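Local coordinates for protein putative hydrolase (Burkholderia cenocepacia, PDB 4X00) that probably hydrolyses ester substrates, as a putative aryl esterase built on the alpha/beta-hydrolase fold, at residues L224-G227 with L232-A235; A79-Y84 with Q201-S206. All blocks are in the same frame, centred on the assembly; numbering follows the deposited sequence.

Interaction 1 of 2, residues L224-G227 with L232-A235. With EDO (1,2-ethanediol), chain G.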
ATOM      1  N   LEU A 224      -4.738  -6.982  -9.839  1.00  9.83           N
ATOM      2  CA  LEU A 224      -5.428  -6.760  -8.578  1.00 10.12           C
ATOM      3  C   LEU A 224      -5.486  -8.085  -7.847  1.00 10.57           C
ATOM      4  O   LEU A 224      -6.102  -9.037  -8.334  1.00 12.09           O
ATOM      5  CB  LEU A 224      -6.821  -6.210  -8.816  1.00 11.08           C
ATOM      6  CG  LEU A 224      -6.905  -4.681  -8.755  1.00 11.57           C
ATOM      7  CD1 LEU A 224      -5.977  -3.972  -9.784  1.00 12.25           C
ATOM      8  CD2 LEU A 224      -8.381  -4.265  -8.905  1.00 12.50           C
ATOM      9  N   LEU A 225      -4.838  -8.169  -6.697  1.00  8.94           N
ATOM     10  CA  LEU A 225      -4.765  -9.406  -5.919  1.00  9.98           C
ATOM     11  C   LEU A 225      -5.460  -9.124  -4.600  1.00  8.54           C
ATOM     12  O   LEU A 225      -4.988  -8.249  -3.848  1.00  9.46           O
ATOM     13  CB  LEU A 225      -3.320  -9.832  -5.665  1.00 11.97           C
ATOM     14  CG  LEU A 225      -2.396 -10.252  -6.804  1.00 11.69           C
ATOM     15  CD1 LEU A 225      -1.058 -10.689  -6.219  1.00 12.19           C
ATOM     16  CD2 LEU A 225      -2.941 -11.438  -7.505  1.00 10.97           C
ATOM     17  N   TYR A 226      -6.566  -9.820  -4.312  1.00  8.52           N
ATOM     18  CA  TYR A 226      -7.350  -9.547  -3.083  1.00  8.48           C
ATOM     19  C   TYR A 226      -7.601 -10.833  -2.336  1.00  8.74           C
ATOM     20  O   TYR A 226      -7.882 -11.876  -2.958  1.00  8.80           O
ATOM     21  CB  TYR A 226      -8.726  -8.930  -3.424  1.00  8.98           C
ATOM     22  CG  TYR A 226      -8.674  -7.484  -3.822  1.00  8.95           C
ATOM     23  CD1 TYR A 226      -8.002  -7.095  -4.964  1.00  9.81           C
ATOM     24  CD2 TYR A 226      -9.283  -6.498  -3.045  1.00  9.03           C
ATOM     25  CE1 TYR A 226      -7.937  -5.768  -5.335  1.00  9.72           C
ATOM     26  CE2 TYR A 226      -9.242  -5.156  -3.424  1.00  9.11           C
ATOM     27  CZ  TYR A 226      -8.542  -4.800  -4.564  1.00  9.84           C
ATOM     28  OH  TYR A 226      -8.455  -3.487  -4.969  1.00 11.02           O
ATOM     29  N   GLY A 227      -7.587 -10.763  -1.010  1.00  8.78           N
ATOM     30  CA  GLY A 227      -8.164 -11.828  -0.213  1.00  9.01           C
ATOM     31  C   GLY A 227      -9.675 -11.770  -0.312  1.00 10.01           C
ATOM     32  O   GLY A 227     -10.288 -10.706  -0.091  1.00 10.61           O
ATOM     33  N   LEU A 232     -11.970  -5.332   5.352  1.00  9.33           N
ATOM     34  CA  LEU A 232     -11.848  -3.879   5.346  1.00  9.27           C
ATOM     35  C   LEU A 232     -12.210  -3.307   3.998  1.00  9.54           C
ATOM     36  O   LEU A 232     -12.959  -2.329   3.924  1.00 10.49           O
ATOM     37  CB  LEU A 232     -10.441  -3.444   5.756  1.00  8.59           C
ATOM     38  CG  LEU A 232     -10.157  -3.657   7.245  1.00  8.94           C
ATOM     39  CD1 LEU A 232      -8.678  -3.519   7.517  1.00  9.74           C
ATOM     40  CD2 LEU A 232     -10.950  -2.669   8.139  1.00 10.27           C
ATOM     41  N   VAL A 233     -11.685  -3.903   2.932  1.00  9.38           N
ATOM     42  CA  VAL A 233     -12.028  -3.473   1.579  1.00  9.96           C
ATOM     43  C   VAL A 233     -12.903  -4.563   0.974  1.00 10.55           C
ATOM     44  O   VAL A 233     -12.546  -5.739   1.078  1.00 11.40           O
ATOM     45  CB  VAL A 233     -10.759  -3.231   0.720  1.00 10.75           C
ATOM     46  CG1 VAL A 233     -11.137  -2.970  -0.741  1.00 11.92           C
ATOM     47  CG2 VAL A 233      -9.944  -2.043   1.281  1.00 10.70           C
ATOM     48  N   LYS A 234     -14.046  -4.193   0.391  1.00 10.71           N
ATOM     49  CA  LYS A 234     -14.925  -5.173  -0.259  1.00 10.87           C
ATOM     50  C   LYS A 234     -14.261  -5.635  -1.563  1.00 11.08           C
ATOM     51  O   LYS A 234     -14.153  -4.870  -2.521  1.00 12.08           O
ATOM     52  CB  LYS A 234     -16.323  -4.595  -0.550  1.00 12.05           C
ATOM     53  CG  LYS A 234     -17.132  -4.218   0.707  1.00 13.66           C
ATOM     54  CD  LYS A 234     -18.421  -3.526   0.319  1.00 15.18           C
ATOM     55  CE  LYS A 234     -19.290  -3.260   1.533  1.00 16.08           C
ATOM     56  NZ  LYS A 234     -20.483  -2.483   1.126  1.00 18.42           N
ATOM     57  N   ALA A 235     -13.808  -6.884  -1.577  1.00 10.53           N
ATOM     58  CA  ALA A 235     -12.951  -7.391  -2.666  1.00 10.96           C
ATOM     59  C   ALA A 235     -13.657  -7.401  -4.019  1.00 11.79           C
ATOM     60  O   ALA A 235     -13.178  -6.769  -4.972  1.00 12.31           O
ATOM     61  CB  ALA A 235     -12.449  -8.802  -2.329  1.00 11.68           C
TER
HETATM   62  C1  EDO G 303     -16.300  -8.658   1.288  1.00 24.68           C
HETATM   63  O1  EDO G 303     -16.697  -7.959   0.111  1.00 21.22           O
HETATM   64  C2  EDO G 303     -15.029  -9.459   1.047  1.00 19.85           C
HETATM   65  O2  EDO G 303     -13.922  -8.608   0.800  1.00 14.88           O

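Interaction 2 of 2, residues A79-Y84 with Q201-S206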
ATOM      1  N   ALA A  79       1.811  18.094  11.048  1.00 15.82           N
ATOM      2  CA  ALA A  79       0.625  18.277  11.881  1.00 16.91           C
ATOM      3  C   ALA A  79      -0.596  18.735  11.084  1.00 16.51           C
ATOM      4  O   ALA A  79      -1.725  18.477  11.484  1.00 18.09           O
ATOM      5  CB  ALA A  79       0.918  19.281  13.005  1.00 18.75           C
ATOM      6  N   GLU A  80      -0.392  19.399   9.951  1.00 15.87           N
ATOM      7  CA  GLU A  80      -1.530  19.968   9.219  1.00 16.14           C
ATOM      8  C   GLU A  80      -2.337  18.891   8.518  1.00 13.90           C
ATOM      9  O   GLU A  80      -1.767  18.118   7.736  1.00 14.17           O
ATOM     10  CB  GLU A  80      -1.091  20.982   8.139  1.00 18.55           C
ATOM     11  CG  GLU A  80      -0.584  22.330   8.599  1.00 21.03           C
ATOM     12  CD  GLU A  80      -1.687  23.294   9.036  1.00 24.16           C
ATOM     13  OE1 GLU A  80      -2.885  22.928   9.049  1.00 24.27           O
ATOM     14  OE2 GLU A  80      -1.348  24.451   9.364  1.00 27.30           O
ATOM     15  N   ALA A  81      -3.651  18.865   8.736  1.00 12.97           N
ATOM     16  CA  ALA A  81      -4.514  17.918   8.022  1.00 12.40           C
ATOM     17  C   ALA A  81      -4.366  18.082   6.519  1.00 12.61           C
ATOM     18  O   ALA A  81      -4.394  17.090   5.779  1.00 12.66           O
ATOM     19  CB  ALA A  81      -5.981  18.094   8.416  1.00 12.24           C
ATOM     20  N   SER A  82      -4.169  19.310   6.060  1.00 13.42           N
ATOM     21  CA  SER A  82      -4.084  19.536   4.620  1.00 13.36           C
ATOM     22  C   SER A  82      -2.808  18.945   3.985  1.00 13.51           C
ATOM     23  O   SER A  82      -2.712  18.826   2.764  1.00 14.87           O
ATOM     24  CB  SER A  82      -4.196  21.030   4.336  1.00 14.17           C
ATOM     25  OG  SER A  82      -3.124  21.734   4.940  1.00 14.47           O
ATOM     26  N   SER A  83      -1.850  18.518   4.802  1.00 12.93           N
ATOM     27  CA  SER A  83      -0.708  17.774   4.289  1.00 13.11           C
ATOM     28  C   SER A  83      -1.057  16.318   3.958  1.00 12.31           C
ATOM     29  O   SER A  83      -0.255  15.624   3.342  1.00 12.45           O
ATOM     30  CB  SER A  83       0.433  17.812   5.309  1.00 14.55           C
ATOM     31  OG  SER A  83       0.976  19.116   5.385  1.00 15.83           O
ATOM     32  N   TYR A  84      -2.257  15.875   4.333  1.00 10.97           N
ATOM     33  CA  TYR A  84      -2.700  14.504   4.074  1.00 10.99           C
ATOM     34  C   TYR A  84      -3.966  14.429   3.204  1.00 11.59           C
ATOM     35  O   TYR A  84      -4.184  13.433   2.516  1.00 12.47           O
ATOM     36  CB  TYR A  84      -2.972  13.799   5.400  1.00 10.98           C
ATOM     37  CG  TYR A  84      -1.806  13.766   6.349  1.00 10.06           C
ATOM     38  CD1 TYR A  84      -0.758  12.856   6.197  1.00  9.85           C
ATOM     39  CD2 TYR A  84      -1.763  14.654   7.412  1.00  9.83           C
ATOM     40  CE1 TYR A  84       0.296  12.842   7.069  1.00  9.03           C
ATOM     41  CE2 TYR A  84      -0.717  14.650   8.288  1.00 10.26           C
ATOM     42  CZ  TYR A  84       0.304  13.737   8.133  1.00 10.14           C
ATOM     43  OH  TYR A  84       1.358  13.692   9.017  1.00 11.16           O
ATOM     44  N   GLN A 201      -4.266  10.169  10.758  1.00  9.07           N
ATOM     45  CA  GLN A 201      -5.406   9.259  10.818  1.00 10.23           C
ATOM     46  C   GLN A 201      -6.749   9.963  10.642  1.00 10.94           C
ATOM     47  O   GLN A 201      -7.661   9.450   9.992  1.00 13.15           O
ATOM     48  CB  GLN A 201      -5.446   8.508  12.145  1.00 10.47           C
ATOM     49  CG  GLN A 201      -4.355   7.489  12.343  1.00 10.26           C
ATOM     50  CD  GLN A 201      -4.528   6.870  13.702  1.00 10.18           C
ATOM     51  OE1 GLN A 201      -3.954   7.325  14.672  1.00 10.95           O
ATOM     52  NE2 GLN A 201      -5.427   5.886  13.799  1.00 11.67           N
ATOM     53  N   ARG A 202      -6.897  11.132  11.260  1.00 11.33           N
ATOM     54  CA  ARG A 202      -8.147  11.895  11.121  1.00 14.29           C
ATOM     55  C   ARG A 202      -8.333  12.429   9.704  1.00 14.39           C
ATOM     56  O   ARG A 202      -9.457  12.495   9.188  1.00 17.44           O
ATOM     57  CB  ARG A 202      -8.188  13.059  12.119  1.00 17.23           C
ATOM     58  CG  ARG A 202      -8.375  12.615  13.564  1.00 21.50           C
ATOM     59  CD  ARG A 202      -8.496  13.794  14.545  1.00 25.43           C
ATOM     60  NE  ARG A 202      -7.364  14.717  14.447  1.00 29.04           N
ATOM     61  CZ  ARG A 202      -6.316  14.753  15.273  1.00 30.68           C
ATOM     62  NH1 ARG A 202      -6.224  13.943  16.320  1.00 31.22           N
ATOM     63  NH2 ARG A 202      -5.357  15.641  15.056  1.00 31.15           N
ATOM     64  N   ALA A 203      -7.229  12.801   9.070  1.00 12.13           N
ATOM     65  CA  ALA A 203      -7.276  13.409   7.750  1.00 13.08           C
ATOM     66  C   ALA A 203      -7.453  12.411   6.596  1.00 14.29           C
ATOM     67  O   ALA A 203      -8.099  12.722   5.573  1.00 14.79           O
ATOM     68  CB  ALA A 203      -6.002  14.245   7.550  1.00 13.77           C
ATOM     69  N   VAL A 204      -6.886  11.210   6.732  1.00 15.29           N
ATOM     70  CA  VAL A 204      -6.772  10.330   5.575  1.00 15.72           C
ATOM     71  C   VAL A 204      -8.150   9.872   5.077  1.00 17.52           C
ATOM     72  O   VAL A 204      -8.314   9.579   3.891  1.00 16.70           O
ATOM     73  CB  VAL A 204      -5.834   9.135   5.905  1.00 17.63           C
ATOM     74  CG1 VAL A 204      -6.501   8.198   6.881  1.00 17.21           C
ATOM     75  CG2 VAL A 204      -5.384   8.445   4.622  1.00 18.87           C
ATOM     76  N   ARG A 205      -9.137   9.871   5.970  1.00 29.56           N
ATOM     77  CA  ARG A 205     -10.548   9.667   5.651  1.00 29.90           C
ATOM     78  C   ARG A 205     -11.012  10.519   4.464  1.00 29.90           C
ATOM     79  O   ARG A 205     -11.835  10.097   3.643  1.00 29.85           O
ATOM     80  CB  ARG A 205     -11.397  10.007   6.895  1.00 20.27           C
ATOM     81  CG  ARG A 205     -10.818   9.442   8.216  1.00 20.42           C
ATOM     82  CD  ARG A 205     -11.788   9.712   9.350  1.00 20.38           C
ATOM     83  NE  ARG A 205     -12.017  11.125   9.680  1.00 20.64           N
ATOM     84  CZ  ARG A 205     -13.205  11.568  10.076  1.00 20.37           C
ATOM     85  NH1 ARG A 205     -13.413  12.840  10.380  1.00 21.07           N
ATOM     86  NH2 ARG A 205     -14.201  10.693  10.167  1.00 21.06           N
ATOM     87  N   SER A 206     -10.469  11.729   4.401  1.00 18.69           N
ATOM     88  CA  SER A 206     -10.867  12.751   3.434  1.00 16.93           C
ATOM     89  C   SER A 206      -9.897  12.882   2.278  1.00 16.43           C
ATOM     90  O   SER A 206     -10.029  13.800   1.478  1.00 17.54           O
ATOM     91  CB  SER A 206     -10.990  14.124   4.119  1.00 18.54           C
ATOM     92  OG  SER A 206     -11.977  14.098   5.128  1.00 21.27           O
TER
HETATM   93  O   HOH W   1      -4.555  17.807  12.575  1.00 27.80           O

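Interaction 1 of 2, residues L224-G227 with L232-A235
Tyr226, Val233 and Ala235 make a small, buried apolar contact at the C-terminal end of strand 222-227, where the chain of this alpha/beta-hydrolase fold leaves the sheet, forms a loop and turns back into helix 235-245. The tyrosine ring carries most of it. Its CE2 meets CG1 of Val233 at 3.9 Å, with the methyl lying at the ring edge, near the ring plane. That branch stands anti to the backbone N of Val233 (chi1 172°), which brings it to the ring. Nearer the root of the side chain, CD2 of Tyr226 is 3.8 Å from CA of Ala235, which comes in at a slant, and the two CB atoms lie 3.9 Å apart. Alanine suits the first turn of the helix here because its single methyl lets the backbone come close to the ring; the same CB also packs 3.6 Å from the carbonyl O of Gly227. The ring's polar end is buried but satisfied, since Tyr226 OH is hydrogen-bonded to Gly138 O. Lys234 is the N-cap residue, and the N-H of the next residue, Ala235, gives a hydrogen bond of 2.9 Å from its N to O2 of an ethanediol probably left from crystallisation. Asp230 OD1 accepts hydrogen bonds from the backbone N of both Leu232 and Val233, which holds the carboxylate of what is probably a Ser-His-Asp triad's acid. Tyr226 also packs on Ser238 and Ile239 of helix 235-245, while its strand runs between strands 132-136 and 250-254.

Interaction 2 of 2, residues A79-Y84 with Q201-S206
Ala81 and Tyr84 close on Ala203 where a short helical turn, 82-85, meets the C-terminal part of helix 198-204 in the alpha/beta-hydrolase fold. The tight part centres on one methyl group. Ala203 CB lies 3.7 Å from CB of Tyr84 and 3.9 Å from CB of Ala81, and alanine fits because the backbones come together here, with CA atoms of Ala81 and Ala203 5.3 Å apart. Tyr84 touches with its CB, whereas its ring, placed with CG anti to the carbonyl carbon (chi1 -57°), leads away from residues 201-206, and the side chain also packs on Met200 earlier in the helix. Tyrosine suits this place because it is buried while its hydroxyl still reaches a hydrogen-bond partner, Pro78 O. Beside the methyl sits Ala81 O, already engaged within its own turn by Tyr84 N.

The solvent side is much looser. There Ala79 O receives a hydrogen bond from a water, which in turn weakly accepts one from Arg202 NH2; the long arginine side chain reaches out to this water at the edge of its guanidinium group. The same NH2 also forms a salt bridge with OD1 of Asp199, in its own helix. Arg205 folds back on its own segment, and its NE donates to Arg202 O at 2.9 Å with an N-H...O angle of 160°, the carbonyl oxygen lying within 2° of the guanidinium plane.

Interaction 2 precedes interaction 1 along the chain: it ends with 201-206 before interaction 1 begins at residue 224. Their centres lie 24 Å apart and their nearest atoms about 12 Å apart, so they do not touch. Interaction 1 is local, four residues separating its segments, and ties a strand of the central sheet to the helix that follows it. Interaction 2 is long-range, bringing together two helical pieces separated by 116 residues, with no sheet strand in either segment. Both lie within the alpha/beta-hydrolase fold; Val233 of interaction 1 touches residues of the probable triad, while interaction 2 packs helical pieces nearer the surface.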